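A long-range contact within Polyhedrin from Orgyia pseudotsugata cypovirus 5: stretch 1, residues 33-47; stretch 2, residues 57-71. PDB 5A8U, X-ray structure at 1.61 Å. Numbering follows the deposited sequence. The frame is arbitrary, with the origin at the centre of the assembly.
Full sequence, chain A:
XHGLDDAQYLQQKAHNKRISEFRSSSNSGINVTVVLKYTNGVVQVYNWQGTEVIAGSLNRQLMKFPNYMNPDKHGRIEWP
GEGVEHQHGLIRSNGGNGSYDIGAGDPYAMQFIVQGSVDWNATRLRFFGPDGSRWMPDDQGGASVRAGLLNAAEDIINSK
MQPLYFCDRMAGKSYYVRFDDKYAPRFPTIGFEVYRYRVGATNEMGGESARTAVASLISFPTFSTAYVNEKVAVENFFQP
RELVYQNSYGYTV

Stretch 1 (33-47) TVVLKYTNGVVQVYN
Stretch 2, residues 57-71: SLNRQLMKFPNYMNP

Stretch 1 is a β-hairpin. Its two antiparallel strands, one entering through T33 and the other leaving through N47, pair V34 with Y46 (V34 N to Y46 O 2.8 Å, Y46 N to V34 O 2.9 Å) and L36 with Q44 (L36 N to Q44 O 2.8 Å, Q44 N to L36 O 2.9 Å). A type I turn from Y38 to G41 reverses the chain, closed by G41 N to Y38 O at 3.0 Å. G41, at phi/psi 94/-15, suits its place because a CB there would jam against the preceding carbonyl O. N40 (chi1 p) braces the turn, its OD1 accepting from V42 N at 3.0 Å.

The CA-to-CB bonds of V34, L36, Y38, V42, Q44 and Y46 point toward stretch 2, which leaves a strand at L58, makes a short helix over 60-63 with N59 as N-cap, and continues as loop. Within the helix M63 N donates to N59 O at 2.9 Å and K64 N to R60 O at 3.1 Å; K64 then leaves helical phi/psi at -81/163. In register, L36 CA lies 7.3 Å from M63 CA, Q44 CA 7.5 Å from F65 CA, and Y46 CA 9.3 Å from L58 CA.

L62 O and M63 O at the helix end, and K64 O just after it, are met by donors from three hairpin side chains. Y46 (m, chi2 -86°) reaches L62 O with OH at 2.8 Å. Y38 (m, chi2 85°) reaches M63 O with OH at 2.7 Å. Between these tyrosines Q44, extended at t, t, donates from NE2 to K64 O at 3.1 Å and 166°, and also to Y38 OH at 2.9 Å. Tyrosine suits these sites because its long, rigid ring carries a hydroxyl to a backbone carbonyl while offering a face for apolar packing.

The other end of the Q44 amide is equally occupied: OE1 accepts from N70 ND2 (2.8 Å, 170°) and N67 ND2 (2.9 Å, 143°). A glutamine can thus answer a carbonyl with one end and amide donors with the other. N67 (p, chi2 45°), short and two-ended, also gives ND2 to K64 O at 2.8 Å, so that carbonyl has two donors, while N67 OD1 takes N70 N at 2.7 Å and, weakly, M69 N at 2.8 Å. N70 (m, chi2 -56°) has OD1 satisfied elsewhere in the structure. K64 NZ reaches forward to P66 O at 2.9 Å, beyond the cis peptide joining F65 to P66, and is also bonded elsewhere.

Apolar contacts flank this polar centre. Branched L58 (m, t) sets CD2 3.9 Å from the Y46 ring centroid, 2° off the normal, and CD1 3.9 Å from V34 CG1. L36 (m, t) meets M63, whose CA-to-CB bond points away but whose m, m, m chain brings CE within 3.7 Å of L36 CD2. F65 (t, chi2 80°) lays CB over a face of Y38, 3.9 Å from the ring centroid, and turns its ring edge toward that face, centroids 6.0 Å apart and planes at 51°. V42 CG1 covers one F65 face, 4.4 Å from F65 CD2.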

ATOM      1  N   THR A  33      11.334  -3.489 -11.580  1.00  4.17           N
ATOM      2  CA  THR A  33      11.527  -4.764 -10.919  1.00  5.18           C
ATOM      3  C   THR A  33      12.684  -4.639  -9.930  1.00  6.84           C
ATOM      4  O   THR A  33      13.746  -4.073 -10.235  1.00  5.31           O
ATOM      5  CB  THR A  33      11.788  -5.896 -11.924  1.00  7.33           C
ATOM      6  OG1 THR A  33      10.739  -5.898 -12.900  1.00  9.55           O
ATOM      7  CG2 THR A  33      11.797  -7.276 -11.224  1.00  7.18           C
ATOM      8  N   VAL A  34      12.439  -5.105  -8.718  1.00  5.40           N
ATOM      9  CA  VAL A  34      13.510  -5.245  -7.749  1.00  5.81           C
ATOM     10  C   VAL A  34      13.785  -6.724  -7.594  1.00  5.79           C
ATOM     11  O   VAL A  34      12.875  -7.508  -7.300  1.00  5.56           O
ATOM     12  CB  VAL A  34      13.114  -4.658  -6.386  1.00  8.03           C
ATOM     13  CG1 VAL A  34      14.032  -5.190  -5.248  1.00  5.83           C
ATOM     14  CG2 VAL A  34      13.117  -3.154  -6.466  1.00  5.85           C
ATOM     15  N   VAL A  35      15.032  -7.111  -7.831  1.00  4.73           N
ATOM     16  CA  VAL A  35      15.417  -8.505  -7.673  1.00  3.92           C
ATOM     17  C   VAL A  35      16.408  -8.621  -6.536  1.00  4.91           C
ATOM     18  O   VAL A  35      17.505  -8.079  -6.613  1.00  5.69           O
ATOM     19  CB  VAL A  35      16.064  -9.077  -8.936  1.00  4.66           C
ATOM     20  CG1 VAL A  35      16.334 -10.567  -8.745  1.00  6.98           C
ATOM     21  CG2 VAL A  35      15.149  -8.890 -10.126  1.00  7.84           C
ATOM     22  N   LEU A  36      16.019  -9.313  -5.477  1.00  3.52           N
ATOM     23  CA  LEU A  36      16.886  -9.446  -4.306  1.00  4.93           C
ATOM     24  C   LEU A  36      17.622 -10.765  -4.356  1.00  5.42           C
ATOM     25  O   LEU A  36      17.027 -11.781  -4.695  1.00  5.85           O
ATOM     26  CB  LEU A  36      16.055  -9.378  -3.034  1.00  5.38           C
ATOM     27  CG  LEU A  36      15.344  -8.028  -2.907  1.00  3.77           C
ATOM     28  CD1 LEU A  36      14.245  -8.102  -1.870  1.00  8.32           C
ATOM     29  CD2 LEU A  36      16.360  -6.952  -2.523  1.00  8.08           C
ATOM     30  N   LYS A  37      18.912 -10.750  -4.024  1.00  4.80           N
ATOM     31  CA  LYS A  37      19.714 -11.962  -4.154  1.00  4.81           C
ATOM     32  C   LYS A  37      20.193 -12.438  -2.793  1.00  5.66           C
ATOM     33  O   LYS A  37      20.642 -11.621  -1.974  1.00  6.38           O
ATOM     34  CB  LYS A  37      20.913 -11.692  -5.060  1.00  6.04           C
ATOM     35  CG  LYS A  37      20.518 -11.030  -6.387  1.00  8.98           C
ATOM     36  CD  LYS A  37      21.663 -11.149  -7.382  1.00 12.02           C
ATOM     37  CE  LYS A  37      21.855 -12.602  -7.775  1.00 14.16           C
ATOM     38  NZ  LYS A  37      22.902 -12.756  -8.825  1.00 15.16           N
ATOM     39  N   TYR A  38      20.099 -13.748  -2.570  1.00  3.42           N
ATOM     40  CA  TYR A  38      20.419 -14.367  -1.285  1.00  6.44           C
ATOM     41  C   TYR A  38      21.553 -15.358  -1.476  1.00  6.64           C
ATOM     42  O   TYR A  38      21.758 -15.860  -2.574  1.00  6.69           O
ATOM     43  CB  TYR A  38      19.176 -15.045  -0.660  1.00  4.17           C
ATOM     44  CG  TYR A  38      18.058 -14.041  -0.518  1.00  5.01           C
ATOM     45  CD1 TYR A  38      17.203 -13.781  -1.589  1.00  6.92           C
ATOM     46  CD2 TYR A  38      17.900 -13.300   0.645  1.00  5.59           C
ATOM     47  CE1 TYR A  38      16.226 -12.832  -1.499  1.00  5.69           C
ATOM     48  CE2 TYR A  38      16.914 -12.337   0.745  1.00  3.13           C
ATOM     49  CZ  TYR A  38      16.080 -12.117  -0.329  1.00  5.30           C
ATOM     50  OH  TYR A  38      15.094 -11.184  -0.249  1.00  5.53           O
ATOM     51  N   THR A  39      22.299 -15.604  -0.408  1.00  5.67           N
ATOM     52  CA  THR A  39      23.518 -16.399  -0.521  1.00  6.04           C
ATOM     53  C   THR A  39      23.253 -17.885  -0.763  1.00  8.39           C
ATOM     54  O   THR A  39      24.172 -18.623  -1.093  1.00 12.39           O
ATOM     55  CB  THR A  39      24.420 -16.218   0.713  1.00  7.76           C
ATOM     56  OG1 THR A  39      23.692 -16.578   1.889  1.00 10.52           O
ATOM     57  CG2 THR A  39      24.851 -14.755   0.804  1.00  7.77           C
ATOM     58  N   ASN A  40      22.002 -18.311  -0.616  1.00  8.29           N
ATOM     59  CA  ASN A  40      21.608 -19.673  -0.997  1.00  6.62           C
ATOM     60  C   ASN A  40      21.151 -19.789  -2.466  1.00  6.30           C
ATOM     61  O   ASN A  40      20.692 -20.848  -2.899  1.00 10.63           O
ATOM     62  CB  ASN A  40      20.529 -20.201  -0.053  1.00  8.36           C
ATOM     63  CG  ASN A  40      19.268 -19.377  -0.101  1.00 10.48           C
ATOM     64  OD1 ASN A  40      19.144 -18.459  -0.917  1.00  8.08           O
ATOM     65  ND2 ASN A  40      18.298 -19.731   0.743  1.00 12.01           N
ATOM     66  N   GLY A  41      21.293 -18.703  -3.220  1.00  5.37           N
ATOM     67  CA  GLY A  41      20.960 -18.698  -4.638  1.00  6.78           C
ATOM     68  C   GLY A  41      19.543 -18.220  -4.919  1.00  5.74           C
ATOM     69  O   GLY A  41      19.198 -17.931  -6.059  1.00  4.34           O
ATOM     70  N   VAL A  42      18.695 -18.162  -3.896  1.00  3.26           N
ATOM     71  CA  VAL A  42      17.324 -17.705  -4.098  1.00  5.83           C
ATOM     72  C   VAL A  42      17.315 -16.275  -4.653  1.00  5.74           C
ATOM     73  O   VAL A  42      18.159 -15.441  -4.286  1.00  4.97           O
ATOM     74  CB  VAL A  42      16.512 -17.770  -2.775  1.00  3.74           C
ATOM     75  CG1 VAL A  42      15.188 -16.986  -2.889  1.00  6.57           C
ATOM     76  CG2 VAL A  42      16.275 -19.225  -2.377  1.00  6.41           C
ATOM     77  N   VAL A  43      16.384 -16.002  -5.569  1.00  5.55           N
ATOM     78  CA  VAL A  43      16.117 -14.611  -5.937  1.00  5.43           C
ATOM     79  C   VAL A  43      14.673 -14.284  -5.604  1.00  7.31           C
ATOM     80  O   VAL A  43      13.769 -15.093  -5.866  1.00  8.69           O
ATOM     81  CB  VAL A  43      16.466 -14.276  -7.425  1.00  4.98           C
ATOM     82  CG1 VAL A  43      17.979 -14.320  -7.643  1.00  8.57           C
ATOM     83  CG2 VAL A  43      15.740 -15.200  -8.404  1.00  8.06           C
ATOM     84  N   GLN A  44      14.462 -13.128  -4.976  1.00  4.51           N
ATOM     85  CA  GLN A  44      13.107 -12.684  -4.680  1.00  4.78           C
ATOM     86  C   GLN A  44      12.788 -11.506  -5.570  1.00  5.67           C
ATOM     87  O   GLN A  44      13.544 -10.533  -5.616  1.00  6.43           O
ATOM     88  CB  GLN A  44      12.942 -12.297  -3.203  1.00  4.43           C
ATOM     89  CG  GLN A  44      11.479 -11.986  -2.846  1.00  5.67           C
ATOM     90  CD  GLN A  44      11.241 -11.877  -1.346  1.00  7.91           C
ATOM     91  OE1 GLN A  44      10.117 -12.107  -0.884  1.00 10.95           O
ATOM     92  NE2 GLN A  44      12.282 -11.524  -0.577  1.00  8.80           N
ATOM     93  N   VAL A  45      11.651 -11.596  -6.253  1.00  3.04           N
ATOM     94  CA  VAL A  45      11.252 -10.637  -7.274  1.00  4.36           C
ATOM     95  C   VAL A  45      10.049  -9.829  -6.817  1.00  5.75           C
ATOM     96  O   VAL A  45       9.072 -10.380  -6.307  1.00  5.39           O
ATOM     97  CB  VAL A  45      10.846 -11.381  -8.559  1.00  4.98           C
ATOM     98  CG1 VAL A  45      10.339 -10.397  -9.651  1.00  7.01           C
ATOM     99  CG2 VAL A  45      12.028 -12.251  -9.058  1.00  7.04           C
ATOM    100  N   TYR A  46      10.131  -8.520  -7.008  1.00  4.79           N
ATOM    101  CA  TYR A  46       8.979  -7.639  -6.895  1.00  6.01           C
ATOM    102  C   TYR A  46       8.907  -6.836  -8.176  1.00  6.80           C
ATOM    103  O   TYR A  46       9.889  -6.205  -8.563  1.00  5.71           O
ATOM    104  CB  TYR A  46       9.161  -6.665  -5.726  1.00  5.13           C
ATOM    105  CG  TYR A  46       9.147  -7.321  -4.362  1.00  5.01           C
ATOM    106  CD1 TYR A  46       7.942  -7.557  -3.700  1.00  7.59           C
ATOM    107  CD2 TYR A  46      10.331  -7.712  -3.747  1.00  5.64           C
ATOM    108  CE1 TYR A  46       7.931  -8.166  -2.442  1.00  7.24           C
ATOM    109  CE2 TYR A  46      10.328  -8.310  -2.509  1.00  5.33           C
ATOM    110  CZ  TYR A  46       9.127  -8.549  -1.871  1.00  7.09           C
ATOM    111  OH  TYR A  46       9.117  -9.139  -0.624  1.00  8.94           O
ATOM    112  N   ASN A  47       7.750  -6.871  -8.835  1.00  5.27           N
ATOM    113  CA  ASN A  47       7.523  -6.185 -10.103  1.00  5.97           C
ATOM    114  C   ASN A  47       6.308  -5.253 -10.024  1.00  8.04           C
ATOM    115  O   ASN A  47       5.187  -5.699  -9.803  1.00  8.16           O
ATOM    116  CB  ASN A  47       7.391  -7.210 -11.246  1.00  5.63           C
ATOM    117  CG  ASN A  47       6.861  -6.597 -12.540  1.00  9.21           C
ATOM    118  OD1 ASN A  47       5.758  -6.912 -12.973  1.00 12.41           O
ATOM    119  ND2 ASN A  47       7.640  -5.701 -13.146  1.00  7.78           N
ATOM    120  N   SER A  57       8.160   1.035  -2.332  1.00  6.14           N
ATOM    121  CA  SER A  57       9.161   0.885  -1.297  1.00  4.71           C
ATOM    122  C   SER A  57       9.157  -0.552  -0.793  1.00  4.65           C
ATOM    123  O   SER A  57       8.196  -1.289  -1.004  1.00  6.20           O
ATOM    124  CB  SER A  57       8.885   1.853  -0.129  1.00  6.37           C
ATOM    125  OG  SER A  57       7.768   1.433   0.657  1.00  6.70           O
ATOM    126  N   LEU A  58      10.231  -0.944  -0.124  1.00  4.60           N
ATOM    127  CA  LEU A  58      10.246  -2.224   0.567  1.00  5.86           C
ATOM    128  C   LEU A  58      10.891  -2.017   1.926  1.00  5.38           C
ATOM    129  O   LEU A  58      12.023  -1.529   2.005  1.00  7.81           O
ATOM    130  CB  LEU A  58      11.061  -3.261  -0.205  1.00  5.45           C
ATOM    131  CG  LEU A  58      10.551  -3.657  -1.585  1.00  5.53           C
ATOM    132  CD1 LEU A  58      11.621  -4.485  -2.285  1.00  6.51           C
ATOM    133  CD2 LEU A  58       9.238  -4.434  -1.466  1.00  5.97           C
ATOM    134  N   ASN A  59      10.188  -2.368   2.999  1.00  7.02           N
ATOM    135  CA  ASN A  59      10.838  -2.349   4.307  1.00  5.70           C
ATOM    136  C   ASN A  59      11.543  -3.675   4.615  1.00  5.51           C
ATOM    137  O   ASN A  59      11.560  -4.592   3.771  1.00  6.56           O
ATOM    138  CB  ASN A  59       9.871  -1.927   5.424  1.00  6.89           C
ATOM    139  CG  ASN A  59       8.722  -2.893   5.611  1.00  9.21           C
ATOM    140  OD1 ASN A  59       8.697  -3.989   5.025  1.00  7.46           O
ATOM    141  ND2 ASN A  59       7.765  -2.503   6.458  1.00  6.91           N
ATOM    142  N   ARG A  60      12.152  -3.802   5.798  1.00  6.23           N
ATOM    143  CA  ARG A  60      12.950  -5.011   6.039  1.00  8.51           C
ATOM    144  C   ARG A  60      12.106  -6.281   5.983  1.00  5.74           C
ATOM    145  O   ARG A  60      12.588  -7.335   5.540  1.00  6.98           O
ATOM    146  CB  ARG A  60      13.747  -4.951   7.363  1.00  8.12           C
ATOM    147  CG  ARG A  60      15.098  -4.214   7.272  1.00 17.50           C
ATOM    148  CD  ARG A  60      15.993  -4.637   6.064  1.00 12.72           C
ATOM    149  NE  ARG A  60      16.731  -5.897   6.233  1.00 12.82           N
ATOM    150  CZ  ARG A  60      17.658  -6.327   5.371  1.00 16.59           C
ATOM    151  NH1 ARG A  60      17.958  -5.591   4.304  1.00  8.41           N
ATOM    152  NH2 ARG A  60      18.304  -7.476   5.571  1.00 10.65           N
ATOM    153  N   GLN A  61      10.840  -6.184   6.374  1.00  4.93           N
ATOM    154  CA  GLN A  61       9.976  -7.366   6.345  1.00  5.31           C
ATOM    155  C   GLN A  61       9.843  -7.955   4.941  1.00  6.46           C
ATOM    156  O   GLN A  61       9.684  -9.163   4.791  1.00  7.62           O
ATOM    157  CB  GLN A  61       8.586  -7.047   6.902  1.00  7.93           C
ATOM    158  CG  GLN A  61       8.542  -6.995   8.426  1.00  8.03           C
ATOM    159  CD  GLN A  61       8.793  -5.612   9.005  1.00  7.49           C
ATOM    160  OE1 GLN A  61       9.378  -4.758   8.342  1.00  6.54           O
ATOM    161  NE2 GLN A  61       8.387  -5.401  10.267  1.00  7.50           N
ATOM    162  N   LEU A  62       9.912  -7.101   3.921  1.00  6.94           N
ATOM    163  CA  LEU A  62       9.873  -7.576   2.535  1.00  6.60           C
ATOM    164  C   LEU A  62      11.252  -7.698   1.864  1.00  7.04           C
ATOM    165  O   LEU A  62      11.381  -8.373   0.849  1.00  5.77           O
ATOM    166  CB  LEU A  62       8.932  -6.711   1.684  1.00  8.09           C
ATOM    167  CG  LEU A  62       7.453  -6.844   2.091  1.00  7.73           C
ATOM    168  CD1 LEU A  62       6.550  -6.040   1.159  1.00  8.95           C
ATOM    169  CD2 LEU A  62       7.019  -8.302   2.100  1.00  6.49           C
ATOM    170  N   MET A  63      12.275  -7.049   2.422  1.00  4.56           N
ATOM    171  CA  MET A  63      13.621  -7.202   1.868  1.00  5.32           C
ATOM    172  C   MET A  63      14.190  -8.585   2.179  1.00  4.49           C
ATOM    173  O   MET A  63      14.996  -9.117   1.417  1.00  5.58           O
ATOM    174  CB  MET A  63      14.571  -6.134   2.422  1.00  7.71           C
ATOM    175  CG  MET A  63      14.242  -4.718   1.975  1.00  7.11           C
ATOM    176  SD  MET A  63      14.587  -4.433   0.213  1.00  6.75           S
ATOM    177  CE  MET A  63      16.389  -4.477   0.230  1.00  6.10           C
ATOM    178  N   LYS A  64      13.798  -9.138   3.325  1.00  3.83           N
ATOM    179  CA  LYS A  64      14.257 -10.457   3.744  1.00  5.58           C
ATOM    180  C   LYS A  64      13.484 -11.592   3.069  1.00  6.20           C
ATOM    181  O   LYS A  64      12.418 -11.394   2.486  1.00  7.59           O
ATOM    182  CB  LYS A  64      14.182 -10.602   5.276  1.00  6.22           C
ATOM    183  CG  LYS A  64      12.766 -10.744   5.801  1.00  7.93           C
ATOM    184  CD  LYS A  64      12.763 -10.863   7.318  1.00 13.46           C
ATOM    185  CE  LYS A  64      11.410 -11.273   7.841  1.00 16.46           C
ATOM    186  NZ  LYS A  64      11.190 -12.739   7.737  1.00 10.04           N
ATOM    187  N   PHE A  65      14.059 -12.779   3.136  1.00  4.34           N
ATOM    188  CA  PHE A  65      13.377 -14.002   2.734  1.00  6.95           C
ATOM    189  C   PHE A  65      13.534 -15.025   3.867  1.00  6.32           C
ATOM    190  O   PHE A  65      14.584 -15.059   4.515  1.00  7.84           O
ATOM    191  CB  PHE A  65      13.974 -14.559   1.437  1.00  5.01           C
ATOM    192  CG  PHE A  65      13.333 -15.835   1.005  1.00  5.86           C
ATOM    193  CD1 PHE A  65      12.116 -15.808   0.334  1.00  8.67           C
ATOM    194  CD2 PHE A  65      13.907 -17.055   1.313  1.00  6.56           C
ATOM    195  CE1 PHE A  65      11.491 -16.988  -0.049  1.00  6.07           C
ATOM    196  CE2 PHE A  65      13.289 -18.244   0.931  1.00  7.79           C
ATOM    197  CZ  PHE A  65      12.081 -18.205   0.243  1.00  8.65           C
ATOM    198  N   PRO A  66      12.487 -15.814   4.154  1.00  5.58           N
ATOM    199  CA  PRO A  66      11.125 -15.721   3.625  1.00  5.33           C
ATOM    200  C   PRO A  66      10.386 -14.546   4.279  1.00  6.18           C
ATOM    201  O   PRO A  66      10.960 -13.845   5.105  1.00  6.19           O
ATOM    202  CB  PRO A  66      10.501 -17.066   4.044  1.00  5.84           C
ATOM    203  CG  PRO A  66      11.232 -17.414   5.333  1.00  7.06           C
ATOM    204  CD  PRO A  66      12.647 -16.944   5.095  1.00  5.81           C
ATOM    205  N   ASN A  67       9.134 -14.324   3.903  1.00  6.42           N
ATOM    206  CA  ASN A  67       8.347 -13.266   4.530  1.00  5.83           C
ATOM    207  C   ASN A  67       6.855 -13.499   4.314  1.00  9.45           C
ATOM    208  O   ASN A  67       6.469 -14.523   3.752  1.00  5.08           O
ATOM    209  CB  ASN A  67       8.792 -11.904   3.984  1.00  6.26           C
ATOM    210  CG  ASN A  67       8.638 -11.797   2.491  1.00  6.38           C
ATOM    211  OD1 ASN A  67       7.615 -12.176   1.931  1.00  6.69           O
ATOM    212  ND2 ASN A  67       9.663 -11.281   1.834  1.00  4.24           N
ATOM    213  N   TYR A  68       6.019 -12.560   4.748  1.00  5.09           N
ATOM    214  CA  TYR A  68       4.582 -12.779   4.652  1.00  6.82           C
ATOM    215  C   TYR A  68       4.091 -12.869   3.209  1.00  5.15           C
ATOM    216  O   TYR A  68       3.043 -13.485   2.929  1.00  6.92           O
ATOM    217  CB  TYR A  68       3.798 -11.725   5.454  1.00  4.20           C
ATOM    218  CG  TYR A  68       3.910 -10.293   4.966  1.00  7.50           C
ATOM    219  CD1 TYR A  68       3.101  -9.827   3.937  1.00  5.95           C
ATOM    220  CD2 TYR A  68       4.809  -9.397   5.559  1.00  9.61           C
ATOM    221  CE1 TYR A  68       3.191  -8.526   3.491  1.00  6.24           C
ATOM    222  CE2 TYR A  68       4.897  -8.078   5.122  1.00  6.94           C
ATOM    223  CZ  TYR A  68       4.085  -7.653   4.087  1.00 11.18           C
ATOM    224  OH  TYR A  68       4.150  -6.350   3.640  1.00  9.63           O
ATOM    225  N   MET A  69       4.849 -12.265   2.295  1.00  4.59           N
ATOM    226  CA  MET A  69       4.486 -12.261   0.878  1.00  6.69           C
ATOM    227  C   MET A  69       4.912 -13.572   0.227  1.00  7.94           C
ATOM    228  O   MET A  69       4.170 -14.153  -0.562  1.00  7.53           O
ATOM    229  CB  MET A  69       5.160 -11.080   0.168  1.00  6.19           C
ATOM    230  CG  MET A  69       4.682 -10.838  -1.268  1.00  9.54           C
ATOM    231  SD  MET A  69       2.972 -10.239  -1.344  1.00 10.83           S
ATOM    232  CE  MET A  69       3.138  -8.695  -0.453  1.00 13.07           C
ATOM    233  N   ASN A  70       6.118 -14.019   0.553  1.00  5.32           N
ATOM    234  CA  ASN A  70       6.675 -15.241  -0.015  1.00  8.38           C
ATOM    235  C   ASN A  70       7.237 -16.135   1.076  1.00  8.34           C
ATOM    236  O   ASN A  70       8.415 -16.048   1.410  1.00  7.33           O
ATOM    237  CB  ASN A  70       7.773 -14.877  -1.005  1.00  6.46           C
ATOM    238  CG  ASN A  70       7.242 -14.046  -2.141  1.00  8.10           C
ATOM    239  OD1 ASN A  70       6.312 -14.473  -2.828  1.00  9.31           O
ATOM    240  ND2 ASN A  70       7.800 -12.846  -2.333  1.00  5.40           N
ATOM    241  N   PRO A  71       6.380 -16.983   1.659  1.00  7.22           N
ATOM    242  CA  PRO A  71       6.834 -17.969   2.649  1.00  5.75           C
ATOM    243  C   PRO A  71       7.755 -18.985   2.006  1.00 10.44           C
ATOM    244  O   PRO A  71       7.808 -19.080   0.776  1.00 10.13           O
ATOM    245  CB  PRO A  71       5.532 -18.664   3.072  1.00 10.44           C
ATOM    246  CG  PRO A  71       4.423 -17.706   2.677  1.00 12.15           C
ATOM    247  CD  PRO A  71       4.926 -17.043   1.427  1.00 10.14           C
TER